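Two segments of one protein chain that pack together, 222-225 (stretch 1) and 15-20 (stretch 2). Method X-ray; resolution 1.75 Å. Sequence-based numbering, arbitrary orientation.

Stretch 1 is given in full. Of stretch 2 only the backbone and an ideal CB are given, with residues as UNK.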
# COMPACT_ATOMS: atom_id res chain seq x y z
N SER A 222 1.32 11.22 -27.02
CA SER A 222 0.38 12.30 -26.74
C SER A 222 0.26 12.45 -25.22
O SER A 222 -0.55 13.19 -24.71
CB SER A 222 -0.96 12.02 -27.39
OG SER A 222 -0.81 11.30 -28.61
N GLU A 223 1.15 11.74 -24.52
CA GLU A 223 1.29 11.75 -23.08
C GLU A 223 2.09 12.98 -22.68
O GLU A 223 2.97 13.42 -23.41
CB GLU A 223 1.98 10.42 -22.75
CG GLU A 223 2.39 10.26 -21.32
CD GLU A 223 2.47 8.79 -20.95
OE1 GLU A 223 3.61 8.26 -20.88
OE2 GLU A 223 1.39 8.18 -20.77
N PRO A 224 1.85 13.61 -21.50
CA PRO A 224 2.67 14.75 -21.11
C PRO A 224 4.14 14.36 -20.91
O PRO A 224 4.49 13.16 -20.65
CB PRO A 224 2.04 15.26 -19.81
CG PRO A 224 0.68 14.61 -19.75
CD PRO A 224 0.83 13.30 -20.49
N ASP A 225 5.01 15.36 -21.00
CA ASP A 225 6.39 15.17 -20.63
C ASP A 225 6.45 14.74 -19.16
O ASP A 225 5.73 15.26 -18.29
CB ASP A 225 7.22 16.42 -20.83
CG ASP A 225 7.36 16.83 -22.29
OD1 ASP A 225 7.32 15.94 -23.17
OD2 ASP A 225 7.49 18.03 -22.54
N UNK A 15 -7.21 13.91 -15.63
CA UNK A 15 -5.85 13.55 -16.01
C UNK A 15 -5.74 13.33 -17.51
O UNK A 15 -6.62 13.68 -18.26
CB UNK A 15 -5.40 12.29 -15.26
N UNK A 16 -4.63 12.72 -17.91
CA UNK A 16 -4.40 12.38 -19.32
C UNK A 16 -4.84 10.94 -19.52
O UNK A 16 -4.40 10.04 -18.77
CB UNK A 16 -2.94 12.57 -19.72
N UNK A 17 -5.77 10.71 -20.47
CA UNK A 17 -6.33 9.36 -20.68
C UNK A 17 -5.64 8.55 -21.78
O UNK A 17 -6.13 7.50 -22.20
CB UNK A 17 -7.82 9.48 -21.02
N UNK A 18 -4.51 9.04 -22.28
CA UNK A 18 -3.77 8.35 -23.33
C UNK A 18 -3.58 6.86 -23.01
O UNK A 18 -3.93 5.99 -23.83
CB UNK A 18 -2.41 9.02 -23.53
N UNK A 19 -2.94 6.52 -21.88
CA UNK A 19 -2.61 5.12 -21.61
C UNK A 19 -3.87 4.29 -21.40
O UNK A 19 -4.01 3.16 -21.88
CB UNK A 19 -1.70 5.01 -20.38
N UNK A 20 -4.82 4.86 -20.65
CA UNK A 20 -6.03 4.12 -20.35
C UNK A 20 -6.81 3.83 -21.65
O UNK A 20 -7.33 2.72 -21.85
CB UNK A 20 -6.90 4.90 -19.36

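Position 15 is decided by its backbone rather than by the contact. Phi is 66° and psi -166°, and a positive phi by itself favours glycine; nothing of the other stretch lies within 5.5 Å of the ideal CB. The residue is Gly 15, with no contact.

At position 16 the CA-to-CB bond points toward stretch 1, and the ideal CB already sits 3.9 Å from Pro 224 CD. With a proline ring that near, a small side chain, preferably apolar, suits: alanine, cysteine or valine, with serine or threonine tolerable. The deposited Cys 16, with chi1 in t, places SG 3.7 Å from Pro 224 CD, an apolar contact, and 4.2 Å from Glu 223 CA. The sulfur also accepts a weak hydrogen bond from the backbone N of position 18, 3.6 Å from SG.

Position 17 points out of reach, so stretch 1 sets no preference there. It is the N-cap position, where serine, threonine, aspartate or asparagine is common, yet the residue is Leu 17, which does not touch stretch 1.

Position 18 opens the helix and again points toward stretch 1, but with more room: its ideal CB is 4.6 Å from Glu 223 N and 4.7 Å from Ser 222 C. A long or flat side chain could lie along this backbone, so an aromatic, leucine, methionine or glutamine would suit. Tyr 18 uses the space with chi1 in t. Ser 222 N lies over one face of its ring, and CD2 comes within 3.8 Å of Glu 223 CB, while CE1 is 3.9 Å from Ser 222 OG.

Position 19 points sideways, yet its ideal CB is 4.4 Å from Glu 223 OE2. A carboxylate so placed asks for a positive charge or a donor: arginine and lysine first, glutamine or histidine less fully. Arg 19 reaches out with chi2 and chi3 in t and meets the acid with the edge of its guanidinium. In this salt bridge NE donates to Glu 223 OE2 at 2.9 Å, and NH2 donates to Glu 223 OE1 at 3.2 Å. Water 1 adds a second link, accepting from Arg 19 N at 3.0 Å and lying 3.0 Å from Glu 223 OE2, to which it can donate.

Position 20 is out of reach, so stretch 1 sets no preference; it is Leu 20, with no contact here.

Stretch 2 (15-20) GCLYRL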
# COMPACT_ATOMS: atom_id res chain seq x y z
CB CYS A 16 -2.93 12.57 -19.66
SG CYS A 16 -2.45 11.85 -21.25
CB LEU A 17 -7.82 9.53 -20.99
CG LEU A 17 -8.58 10.36 -19.96
CD1 LEU A 17 -9.98 10.65 -20.47
CD2 LEU A 17 -8.61 9.64 -18.61
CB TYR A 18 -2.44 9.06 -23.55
CG TYR A 18 -1.55 8.40 -24.58
CD1 TYR A 18 -1.90 8.40 -25.92
CD2 TYR A 18 -0.39 7.76 -24.20
CE1 TYR A 18 -1.08 7.80 -26.87
CE2 TYR A 18 0.43 7.15 -25.13
CZ TYR A 18 0.09 7.17 -26.46
OH TYR A 18 0.90 6.58 -27.37
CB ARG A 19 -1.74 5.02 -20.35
CG ARG A 19 -0.31 5.46 -20.54
CD ARG A 19 0.53 5.13 -19.32
NE ARG A 19 1.87 5.68 -19.43
CZ ARG A 19 2.88 5.36 -18.62
NH1 ARG A 19 2.68 4.46 -17.67
NH2 ARG A 19 4.06 5.94 -18.78
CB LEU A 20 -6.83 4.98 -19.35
CG LEU A 20 -8.14 4.40 -18.89
CD1 LEU A 20 -8.01 2.91 -18.52
CD2 LEU A 20 -8.63 5.20 -17.68
O HOH W 1 -1.57 8.69 -20.28
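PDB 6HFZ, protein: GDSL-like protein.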